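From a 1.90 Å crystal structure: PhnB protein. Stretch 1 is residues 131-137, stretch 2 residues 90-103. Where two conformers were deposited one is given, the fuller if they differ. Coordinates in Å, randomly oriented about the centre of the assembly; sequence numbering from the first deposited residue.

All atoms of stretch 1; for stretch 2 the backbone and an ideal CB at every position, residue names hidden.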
# COMPACT_ATOMS: atom_id res chain seq x y z
N SER A 131 -6.88 2.27 4.98
CA SER A 131 -8.06 1.69 4.30
C SER A 131 -7.88 0.18 4.07
O SER A 131 -6.84 -0.29 3.49
CB SER A 131 -8.28 2.37 2.98
OG SER A 131 -9.59 2.20 2.47
N TRP A 132 -8.89 -0.56 4.51
CA TRP A 132 -8.92 -2.01 4.43
C TRP A 132 -10.18 -2.51 3.71
O TRP A 132 -11.32 -2.05 3.97
CB TRP A 132 -8.95 -2.59 5.83
CG TRP A 132 -7.78 -2.34 6.70
CD1 TRP A 132 -7.57 -1.26 7.49
CD2 TRP A 132 -6.67 -3.23 6.94
NE1 TRP A 132 -6.42 -1.41 8.21
CE2 TRP A 132 -5.83 -2.60 7.88
CE3 TRP A 132 -6.32 -4.49 6.46
CZ2 TRP A 132 -4.66 -3.19 8.37
CZ3 TRP A 132 -5.13 -5.06 6.90
CH2 TRP A 132 -4.32 -4.42 7.87
N GLN A 133 -9.97 -3.49 2.82
CA GLN A 133 -11.06 -4.19 2.16
C GLN A 133 -10.95 -5.62 2.61
O GLN A 133 -9.86 -6.20 2.73
CB GLN A 133 -10.97 -4.17 0.63
CG GLN A 133 -11.08 -2.79 -0.01
CD GLN A 133 -10.99 -2.88 -1.51
OE1 GLN A 133 -11.82 -3.52 -2.16
NE2 GLN A 133 -9.96 -2.25 -2.09
N LEU A 134 -12.09 -6.22 2.88
CA LEU A 134 -12.11 -7.59 3.38
C LEU A 134 -13.10 -8.38 2.58
O LEU A 134 -14.19 -7.89 2.30
CB LEU A 134 -12.49 -7.61 4.84
CG LEU A 134 -11.47 -7.00 5.79
CD1 LEU A 134 -11.71 -5.51 5.94
CD2 LEU A 134 -11.61 -7.74 7.10
N THR A 135 -12.70 -9.58 2.16
CA THR A 135 -13.59 -10.43 1.42
C THR A 135 -13.42 -11.89 1.81
O THR A 135 -12.40 -12.28 2.36
CB THR A 135 -13.39 -10.24 -0.07
OG1 THR A 135 -14.53 -10.79 -0.75
CG2 THR A 135 -12.06 -10.91 -0.52
N LEU A 136 -14.46 -12.68 1.58
CA LEU A 136 -14.43 -14.09 1.91
C LEU A 136 -14.07 -14.88 0.63
O LEU A 136 -14.73 -14.70 -0.40
CB LEU A 136 -15.80 -14.46 2.48
CG LEU A 136 -15.99 -15.79 3.20
CD1 LEU A 136 -15.04 -15.87 4.38
CD2 LEU A 136 -17.45 -15.89 3.63
N ALA A 137 -13.01 -15.70 0.70
CA ALA A 137 -12.53 -16.50 -0.44
C ALA A 137 -13.31 -17.80 -0.59
O ALA A 137 -14.55 -17.85 -0.43
CB ALA A 137 -11.03 -16.80 -0.28
N UNK A 90 -10.52 -16.79 5.10
CA UNK A 90 -10.89 -18.19 4.82
C UNK A 90 -12.30 -18.53 5.30
O UNK A 90 -13.01 -19.39 4.71
CB UNK A 90 -9.89 -19.14 5.48
N UNK A 91 -12.69 -17.90 6.41
CA UNK A 91 -13.99 -18.19 7.05
C UNK A 91 -14.78 -16.94 7.41
O UNK A 91 -14.19 -15.84 7.59
CB UNK A 91 -13.77 -19.02 8.32
N UNK A 92 -16.09 -17.12 7.45
CA UNK A 92 -17.05 -16.14 7.91
C UNK A 92 -16.69 -15.62 9.29
O UNK A 92 -16.72 -14.41 9.52
CB UNK A 92 -18.46 -16.74 7.92
N UNK A 93 -16.32 -16.51 10.19
CA UNK A 93 -15.90 -16.10 11.51
C UNK A 93 -14.73 -15.15 11.46
O UNK A 93 -14.72 -14.14 12.16
CB UNK A 93 -15.54 -17.32 12.36
N UNK A 94 -13.73 -15.46 10.63
CA UNK A 94 -12.57 -14.63 10.56
C UNK A 94 -12.95 -13.24 10.02
O UNK A 94 -12.50 -12.24 10.56
CB UNK A 94 -11.50 -15.29 9.69
N UNK A 95 -13.73 -13.18 8.95
CA UNK A 95 -14.03 -11.89 8.32
C UNK A 95 -14.87 -11.03 9.28
O UNK A 95 -14.61 -9.82 9.45
CB UNK A 95 -14.77 -12.09 6.99
N UNK A 96 -15.82 -11.67 9.96
CA UNK A 96 -16.68 -10.98 10.94
C UNK A 96 -15.85 -10.38 12.06
O UNK A 96 -16.04 -9.21 12.43
CB UNK A 96 -17.72 -11.94 11.52
N UNK A 97 -14.92 -11.17 12.58
CA UNK A 97 -14.07 -10.73 13.68
C UNK A 97 -13.11 -9.63 13.28
O UNK A 97 -13.00 -8.64 13.98
CB UNK A 97 -13.28 -11.92 14.24
N UNK A 98 -12.39 -9.80 12.16
CA UNK A 98 -11.41 -8.81 11.77
C UNK A 98 -12.09 -7.50 11.37
O UNK A 98 -11.62 -6.41 11.70
CB UNK A 98 -10.55 -9.34 10.62
N UNK A 99 -13.17 -7.58 10.61
CA UNK A 99 -13.88 -6.37 10.21
C UNK A 99 -14.31 -5.53 11.44
O UNK A 99 -14.06 -4.33 11.49
CB UNK A 99 -15.10 -6.74 9.37
N UNK A 100 -14.95 -6.19 12.40
CA UNK A 100 -15.48 -5.55 13.62
C UNK A 100 -14.36 -4.90 14.41
O UNK A 100 -14.50 -3.80 14.91
CB UNK A 100 -16.21 -6.57 14.50
N UNK A 101 -13.22 -5.58 14.48
CA UNK A 101 -12.09 -5.01 15.18
C UNK A 101 -11.58 -3.76 14.47
O UNK A 101 -11.33 -2.73 15.12
CB UNK A 101 -10.97 -6.04 15.31
N UNK A 102 -11.38 -3.85 13.16
CA UNK A 102 -10.86 -2.72 12.34
C UNK A 102 -11.83 -1.54 12.28
O UNK A 102 -11.40 -0.38 12.15
CB UNK A 102 -10.57 -3.20 10.92
N UNK A 103 -13.13 -1.83 12.37
CA UNK A 103 -14.16 -0.79 12.37
C UNK A 103 -14.18 0.09 13.63
O UNK A 103 -14.79 1.16 13.58
CB UNK A 103 -15.53 -1.45 12.20

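Strand 131-136 and the helix that begins at position 92 run nearly antiparallel, at 164° and 8.5 Å at closest approach. The strand points W132 and L134 toward the helix, while L136 leaves sideways and its end comes nearer. Apolar side chains therefore suit the facing positions; no hydrogen bond joins the two stretches.

Position 90 precedes the helix, with CA-to-CB pointing away and nothing of the strand near its ideal CB; almost any residue would fit. It is E90. Position 91, at -133/154, is extended just before the helix, where Ser, Thr, Asp or Asn could cap free amides. T91 does so: its OG1 accepts from the backbone N of residue 94 at 3.1 Å. Its backbone C also meets L136 CD1 at 3.2 Å, a close approach.

At 92 the CB points away, yet the ideal CB is 4.5 Å from L136 CD2, so a long chain with an aliphatic stem could reach the leucine and keep a polar end. E92 CG packs 3.6 Å from L136 CD2. Position 93 points away and tolerates polar residues; it is E93. Position 94 points sideways, with nothing of the strand within 5.5 Å of its ideal CB, so many side chains, polar ones included, would suit; it is E94, whose OE1 accepts from E90 N at 2.8 Å.

Position 95 points toward the strand, its ideal CB 4.6 Å from L136 CD1 and 5.4 Å from L134 CD2. Leucine, isoleucine or methionine would suit. I95 sends CD1 to the strand backbone, 3.5 Å from both L134 C and T135 N.

Positions 96 and 97 find no strand atom near their ideal CBs and could be polar: D96 and T97, the latter donating from OG1 to E93 O (3.0 Å).

At 98 the ideal CB is already 4.0 Å from L134 CD2, so a short apolar chain such as Ala or Val suffices; V98 CG1 lies 3.9 Å from that same L134 CD2. Position 99 points sideways, its ideal CB 4.3 Å from L134 CD2, and either an aliphatic or an aromatic chain could flank the leucine. F99 presents its ring edge, with CD1 3.9 Å from L134 CD1.

Position 102 points toward the strand, its ideal CB 4.9 Å from W132 CD1, inviting a branched or flexible apolar chain over the indole. L102 CD2 sits over the face of the five-membered ring of W132, 3.8 Å from its centroid, a CH-pi contact. Positions 100, 101 and 103 are out of reach, and the strand sets no preference there; they are H100, K101 and A103.

Stretch 2 (90-103) ETEEEIDTVFHKLA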
# COMPACT_ATOMS: atom_id res chain seq x y z
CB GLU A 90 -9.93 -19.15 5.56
CG GLU A 90 -8.49 -19.23 5.02
CD GLU A 90 -7.68 -17.98 5.29
OE1 GLU A 90 -7.31 -17.75 6.46
OE2 GLU A 90 -7.39 -17.23 4.33
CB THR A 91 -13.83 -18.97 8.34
OG1 THR A 91 -13.08 -18.20 9.28
CG2 THR A 91 -13.14 -20.34 8.10
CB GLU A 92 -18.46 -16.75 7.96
CG GLU A 92 -19.29 -16.48 6.72
CD GLU A 92 -20.21 -15.26 6.89
OE1 GLU A 92 -19.72 -14.19 7.32
OE2 GLU A 92 -21.42 -15.39 6.61
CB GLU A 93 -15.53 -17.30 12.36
CG GLU A 93 -14.81 -16.95 13.67
CD GLU A 93 -14.77 -18.11 14.67
OE1 GLU A 93 -15.63 -19.03 14.58
OE2 GLU A 93 -13.87 -18.09 15.55
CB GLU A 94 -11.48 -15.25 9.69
CG GLU A 94 -10.29 -14.32 9.42
CD GLU A 94 -9.38 -14.80 8.26
OE1 GLU A 94 -9.63 -15.84 7.60
OE2 GLU A 94 -8.45 -14.06 7.96
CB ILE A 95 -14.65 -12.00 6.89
CG1 ILE A 95 -14.72 -10.58 6.27
CG2 ILE A 95 -16.08 -12.65 6.90
CD1 ILE A 95 -14.96 -10.51 4.71
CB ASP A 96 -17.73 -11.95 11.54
CG ASP A 96 -18.83 -12.30 10.57
OD1 ASP A 96 -19.02 -11.61 9.53
OD2 ASP A 96 -19.53 -13.31 10.83
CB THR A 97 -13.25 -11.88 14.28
OG1 THR A 97 -14.15 -12.87 14.77
CG2 THR A 97 -12.43 -11.36 15.46
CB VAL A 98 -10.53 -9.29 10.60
CG1 VAL A 98 -9.50 -8.28 10.28
CG2 VAL A 98 -9.86 -10.62 10.90
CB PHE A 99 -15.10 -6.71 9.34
CG PHE A 99 -15.72 -5.51 8.68
CD1 PHE A 99 -15.24 -5.05 7.46
CD2 PHE A 99 -16.79 -4.84 9.27
CE1 PHE A 99 -15.81 -3.95 6.84
CE2 PHE A 99 -17.35 -3.72 8.66
CZ PHE A 99 -16.88 -3.29 7.47
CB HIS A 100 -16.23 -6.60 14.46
CG HIS A 100 -16.63 -6.15 15.83
ND1 HIS A 100 -17.60 -5.21 16.06
CD2 HIS A 100 -16.21 -6.58 17.05
CE1 HIS A 100 -17.76 -5.07 17.36
NE2 HIS A 100 -16.94 -5.89 17.98
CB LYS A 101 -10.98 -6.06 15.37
CG LYS A 101 -11.32 -7.10 16.49
CD LYS A 101 -10.20 -8.10 16.63
CE LYS A 101 -10.30 -9.13 17.79
NZ LYS A 101 -9.07 -10.05 17.53
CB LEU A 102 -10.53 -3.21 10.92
CG LEU A 102 -9.30 -4.08 10.70
CD1 LEU A 102 -9.36 -4.71 9.27
CD2 LEU A 102 -8.02 -3.26 10.89
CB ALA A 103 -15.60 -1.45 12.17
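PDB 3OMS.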